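Local coordinates for protein xylan esterase 1 (Thermoanaerobacterium sp. 'JW/SL YS485', PDB 3FCY) that probably removes acetyl groups from xylan and from cephalosporin C as a calcium-binding carbohydrate esterase with an alpha/beta-hydrolase fold, at residues D318-P323 with G334-Q339; Q186-V191 with P222-V227. All coordinates share one frame; numbering follows the deposited sequence.

Read from the N terminus, the chain illustrates how contacts over intervals of 30 and 10 residues join helices to an alpha/beta-hydrolase sheet or to a connection leading into it. Contact 2 closes first: the 30 residues that follow 186-191 run through strand 202-207, the turn bearing S208, the predicted nucleophile, and helix 209-220, before 222-227 returns beside helix 176-192 and enters strand 226-230. Contact 1 opens only later and closes a shorter loop of 10 residues, which includes H327 of the predicted charge relay system, joining the outermost strand within this chain, 317-322, to helix 333-342. The two contacts are in series, neither nested nor crossed. Their centres lie about 21 Å apart, and both reach the same sheet.

Contact 1 of 2, residues D318-P323 with G334-Q339; sequences DIKVYP and GDLAMQ
L336 reaches from helix 333-342 toward K320 and Y322 on the last strand of the alpha/beta-hydrolase sheet, 317-322, and shows how one methyl group can bridge a wide backbone gap. The CA atoms of K320 and L336 remain 9.4 Å apart, and no hydrogen bond crosses between the segments. The tight part is centred on L336 CD1, which lies 4.0 Å from K320 CG, where the two side chains cross at about a right angle. The same methyl is 4.0 Å from OH of the buried Y322, so it meets the phenol at its hydroxyl end. F333, just ahead on the helix, also packs against K320 and Y322.

The contact loosens along the lysine. The bend of K320 at chi2 (-57°) turns the outer chain aside, so that it passes across the end of the leucine instead of running into it, and the diverging ammonium end places NZ 5.2 Å from L336 CD1. Separately, R263 of a third subunit packs on K320, Y322 and L336, bringing the contact into the oligomer. The second leucine methyl is turned back from the strand: L336 CD2 stays 5.5 Å from K320 CE.

Contact 2 of 2, residues Q186-V191 with P222-V227; sequences QLAGIV and PRVRKV
A bend at chi3 (-67°) swings the R223 guanidinium toward G189, while V224, with CG1 anti to its backbone N (chi1 169°), presents its other methyl, CG2, to A188. Together these torsions let the connection leading into strand 226-230 of the alpha/beta-hydrolase sheet meet the flank of helix 176-192. The CA atoms of A188 and V224 are 7.5 Å apart, and the contact between the segments involves no hydrogen bond.

The buried half is apolar. A188 CB lies 4.3 Å from V224 CG2, a modest touch that is completed by helix 209-220, where C217 meets A188 and A218 meets V224. Farther round helix 176-192, L187 and V191 pack on V138 of strand 136-140, so the helix rests on the sheet as well as on this connection.

On the outer side the exposed R223 lies over G189, with its polar partners beyond the two segments. Its main partner is E221, whose OE2 forms a salt bridge with R223 NE and probably helps to steady the guanidinium beside the helix; the ion pair between R223 NH1 and E199 is long and weak. Toward G189 the group brings no bond, only an oblique van der Waals approach, with R223 NH2 3.9 Å from G189 CA.

Contact 1 of 2, residues D318-P323 with G334-Q339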
loop_
_atom_site.group_PDB
_atom_site.type_symbol
_atom_site.label_atom_id
_atom_site.label_comp_id
_atom_site.label_asym_id
_atom_site.label_seq_id
_atom_site.Cartn_x
_atom_site.Cartn_y
_atom_site.Cartn_z
ATOM N N ASP A 318 3.361 29.799 23.146
ATOM C CA ASP A 318 3.930 29.933 21.813
ATOM C C ASP A 318 3.830 28.574 21.121
ATOM O O ASP A 318 3.889 27.528 21.777
ATOM C CB ASP A 318 5.399 30.373 21.891
ATOM C CG ASP A 318 5.555 31.822 22.347
ATOM O OD1 ASP A 318 5.152 32.730 21.583
ATOM O OD2 ASP A 318 6.076 32.054 23.464
ATOM N N ILE A 319 3.666 28.590 19.801
ATOM C CA ILE A 319 3.568 27.352 19.044
ATOM C C ILE A 319 4.460 27.407 17.801
ATOM O O ILE A 319 4.464 28.393 17.056
ATOM C CB ILE A 319 2.087 27.057 18.654
ATOM C CG1 ILE A 319 1.957 25.625 18.127
ATOM C CG2 ILE A 319 1.601 28.051 17.608
ATOM C CD1 ILE A 319 0.529 25.172 17.943
ATOM N N LYS A 320 5.244 26.350 17.606
ATOM C CA LYS A 320 6.147 26.254 16.470
ATOM C C LYS A 320 5.489 25.404 15.388
ATOM O O LYS A 320 5.089 24.263 15.641
ATOM C CB LYS A 320 7.474 25.629 16.907
ATOM C CG LYS A 320 8.153 26.386 18.043
ATOM C CD LYS A 320 8.396 27.842 17.656
ATOM C CE LYS A 320 8.755 28.684 18.869
ATOM N NZ LYS A 320 8.930 30.125 18.518
ATOM N N VAL A 321 5.381 25.971 14.189
ATOM C CA VAL A 321 4.751 25.300 13.055
ATOM C C VAL A 321 5.767 24.710 12.086
ATOM O O VAL A 321 6.691 25.399 11.648
ATOM C CB VAL A 321 3.843 26.287 12.279
ATOM C CG1 VAL A 321 3.150 25.572 11.126
ATOM C CG2 VAL A 321 2.824 26.902 13.227
ATOM N N TYR A 322 5.586 23.433 11.760
ATOM C CA TYR A 322 6.470 22.719 10.840
ATOM C C TYR A 322 5.627 22.218 9.663
ATOM O O TYR A 322 5.066 21.118 9.699
ATOM C CB TYR A 322 7.137 21.551 11.573
ATOM C CG TYR A 322 8.080 22.010 12.659
ATOM C CD1 TYR A 322 9.450 22.112 12.420
ATOM C CD2 TYR A 322 7.597 22.401 13.909
ATOM C CE1 TYR A 322 10.320 22.593 13.396
ATOM C CE2 TYR A 322 8.456 22.887 14.890
ATOM C CZ TYR A 322 9.818 22.980 14.624
ATOM O OH TYR A 322 10.673 23.460 15.585
ATOM N N PRO A 323 5.525 23.035 8.604
ATOM C CA PRO A 323 4.753 22.727 7.397
ATOM C C PRO A 323 4.966 21.350 6.773
ATOM O O PRO A 323 4.009 20.704 6.358
ATOM C CB PRO A 323 5.148 23.854 6.443
ATOM C CG PRO A 323 5.370 25.010 7.380
ATOM C CD PRO A 323 6.181 24.350 8.477
ATOM N N GLY A 334 13.579 20.008 19.621
ATOM C CA GLY A 334 14.133 19.465 20.848
ATOM C C GLY A 334 15.007 20.500 21.532
ATOM O O GLY A 334 14.996 20.628 22.758
ATOM N N ASP A 335 15.770 21.245 20.735
ATOM C CA ASP A 335 16.647 22.282 21.266
ATOM C C ASP A 335 15.850 23.472 21.790
ATOM O O ASP A 335 16.205 24.051 22.814
ATOM C CB ASP A 335 17.652 22.727 20.201
ATOM C CG ASP A 335 18.754 21.698 19.981
ATOM O OD1 ASP A 335 19.578 21.880 19.060
ATOM O OD2 ASP A 335 18.798 20.702 20.738
ATOM N N LEU A 336 14.772 23.835 21.099
ATOM C CA LEU A 336 13.937 24.945 21.555
ATOM C C LEU A 336 13.284 24.542 22.880
ATOM O O LEU A 336 13.160 25.354 23.803
ATOM C CB LEU A 336 12.854 25.275 20.519
ATOM C CG LEU A 336 13.315 25.867 19.179
ATOM C CD1 LEU A 336 12.119 26.048 18.254
ATOM C CD2 LEU A 336 14.014 27.211 19.424
ATOM N N ALA A 337 12.876 23.277 22.967
ATOM C CA ALA A 337 12.240 22.759 24.174
ATOM C C ALA A 337 13.190 22.802 25.366
ATOM O O ALA A 337 12.797 23.215 26.451
ATOM C CB ALA A 337 11.750 21.318 23.945
ATOM N N MET A 338 14.438 22.377 25.179
ATOM C CA MET A 338 15.384 22.403 26.291
ATOM C C MET A 338 15.696 23.826 26.750
ATOM O O MET A 338 15.737 24.098 27.945
ATOM C CB MET A 338 16.698 21.703 25.942
ATOM C CG MET A 338 17.722 21.851 27.073
ATOM S SD MET A 338 19.170 20.812 26.930
ATOM C CE MET A 338 18.566 19.292 27.695
ATOM N N GLN A 339 15.932 24.728 25.802
ATOM C CA GLN A 339 16.216 26.113 26.157
ATOM C C GLN A 339 15.013 26.662 26.919
ATOM O O GLN A 339 15.165 27.436 27.860
ATOM C CB GLN A 339 16.474 26.948 24.903
ATOM C CG GLN A 339 17.803 26.657 24.207
ATOM C CD GLN A 339 19.009 26.950 25.094
ATOM O OE1 GLN A 339 19.018 27.929 25.840
ATOM N NE2 GLN A 339 20.037 26.107 25.002
#

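Contact 2 of 2, residues Q186-V191 with P222-V227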
loop_
_atom_site.group_PDB
_atom_site.type_symbol
_atom_site.label_atom_id
_atom_site.label_comp_id
_atom_site.label_asym_id
_atom_site.label_seq_id
_atom_site.Cartn_x
_atom_site.Cartn_y
_atom_site.Cartn_z
ATOM N N GLN A 186 -1.114 13.794 40.391
ATOM C CA GLN A 186 -0.621 13.249 41.645
ATOM C C GLN A 186 0.896 13.150 41.609
ATOM O O GLN A 186 1.569 13.484 42.582
ATOM C CB GLN A 186 -1.232 11.865 41.894
ATOM C CG GLN A 186 -0.778 11.192 43.188
ATOM C CD GLN A 186 -1.518 9.888 43.459
ATOM O OE1 GLN A 186 -2.179 9.338 42.574
ATOM N NE2 GLN A 186 -1.400 9.383 44.682
ATOM N N LEU A 187 1.432 12.694 40.481
ATOM C CA LEU A 187 2.873 12.560 40.335
ATOM C C LEU A 187 3.554 13.925 40.401
ATOM O O LEU A 187 4.644 14.049 40.953
ATOM C CB LEU A 187 3.222 11.866 39.011
ATOM C CG LEU A 187 4.720 11.695 38.721
ATOM C CD1 LEU A 187 5.377 10.902 39.843
ATOM C CD2 LEU A 187 4.915 10.983 37.386
ATOM N N ALA A 188 2.915 14.946 39.836
ATOM C CA ALA A 188 3.487 16.290 39.855
ATOM C C ALA A 188 3.620 16.775 41.305
ATOM O O ALA A 188 4.610 17.414 41.667
ATOM C CB ALA A 188 2.608 17.257 39.054
ATOM N N GLY A 189 2.621 16.457 42.125
ATOM C CA GLY A 189 2.646 16.852 43.523
ATOM C C GLY A 189 3.714 16.094 44.285
ATOM O O GLY A 189 4.385 16.650 45.158
ATOM N N ILE A 190 3.875 14.816 43.953
ATOM C CA ILE A 190 4.879 13.990 44.606
ATOM C C ILE A 190 6.262 14.532 44.262
ATOM O O ILE A 190 7.135 14.632 45.121
ATOM C CB ILE A 190 4.770 12.513 44.143
ATOM C CG1 ILE A 190 3.503 11.878 44.729
ATOM C CG2 ILE A 190 6.008 11.732 44.559
ATOM C CD1 ILE A 190 3.243 10.451 44.250
ATOM N N VAL A 191 6.455 14.884 42.995
ATOM C CA VAL A 191 7.732 15.420 42.544
ATOM C C VAL A 191 8.029 16.734 43.258
ATOM O O VAL A 191 9.154 16.972 43.688
ATOM C CB VAL A 191 7.722 15.657 41.019
ATOM C CG1 VAL A 191 8.935 16.479 40.606
ATOM C CG2 VAL A 191 7.712 14.313 40.290
ATOM N N PRO A 222 -1.889 23.184 38.664
ATOM C CA PRO A 222 -1.538 24.554 38.264
ATOM C C PRO A 222 -0.165 25.044 38.723
ATOM O O PRO A 222 0.349 26.034 38.197
ATOM C CB PRO A 222 -2.672 25.392 38.858
ATOM C CG PRO A 222 -3.822 24.439 38.907
ATOM C CD PRO A 222 -3.165 23.175 39.401
ATOM N N ARG A 223 0.427 24.362 39.700
ATOM C CA ARG A 223 1.741 24.758 40.189
ATOM C C ARG A 223 2.828 24.487 39.152
ATOM O O ARG A 223 3.902 25.090 39.204
ATOM C CB ARG A 223 2.075 24.042 41.505
ATOM C CG ARG A 223 1.307 24.569 42.721
ATOM C CD ARG A 223 1.767 23.895 44.016
ATOM N NE ARG A 223 1.417 22.478 44.049
ATOM C CZ ARG A 223 1.929 21.592 44.902
ATOM N NH1 ARG A 223 2.825 21.967 45.804
ATOM N NH2 ARG A 223 1.544 20.322 44.849
ATOM N N VAL A 224 2.557 23.580 38.215
ATOM C CA VAL A 224 3.528 23.272 37.165
ATOM C C VAL A 224 3.886 24.574 36.454
ATOM O O VAL A 224 3.009 25.290 35.978
ATOM C CB VAL A 224 2.955 22.257 36.157
ATOM C CG1 VAL A 224 3.855 22.163 34.934
ATOM C CG2 VAL A 224 2.832 20.896 36.827
ATOM N N ARG A 225 5.182 24.855 36.376
ATOM C CA ARG A 225 5.698 26.095 35.793
ATOM C C ARG A 225 5.943 26.150 34.276
ATOM O O ARG A 225 5.741 27.202 33.655
ATOM C CB ARG A 225 6.990 26.474 36.530
ATOM C CG ARG A 225 7.445 27.903 36.314
ATOM C CD ARG A 225 6.460 28.893 36.917
ATOM N NE ARG A 225 6.917 30.266 36.736
ATOM C CZ ARG A 225 6.997 30.882 35.560
ATOM N NH1 ARG A 225 6.641 30.249 34.448
ATOM N NH2 ARG A 225 7.450 32.129 35.495
ATOM N N LYS A 226 6.394 25.041 33.687
ATOM C CA LYS A 226 6.667 24.980 32.245
ATOM C C LYS A 226 5.979 23.784 31.592
ATOM O O LYS A 226 5.876 22.709 32.191
ATOM C CB LYS A 226 8.177 24.884 31.976
ATOM C CG LYS A 226 8.979 26.144 32.277
ATOM C CD LYS A 226 8.570 27.326 31.417
ATOM C CE LYS A 226 9.467 28.519 31.703
ATOM N NZ LYS A 226 9.054 29.763 31.008
ATOM N N VAL A 227 5.529 23.968 30.353
ATOM C CA VAL A 227 4.841 22.902 29.631
ATOM C C VAL A 227 5.264 22.792 28.168
ATOM O O VAL A 227 5.143 23.751 27.407
ATOM C CB VAL A 227 3.309 23.112 29.644
ATOM C CG1 VAL A 227 2.609 21.879 29.088
ATOM C CG2 VAL A 227 2.830 23.431 31.056
#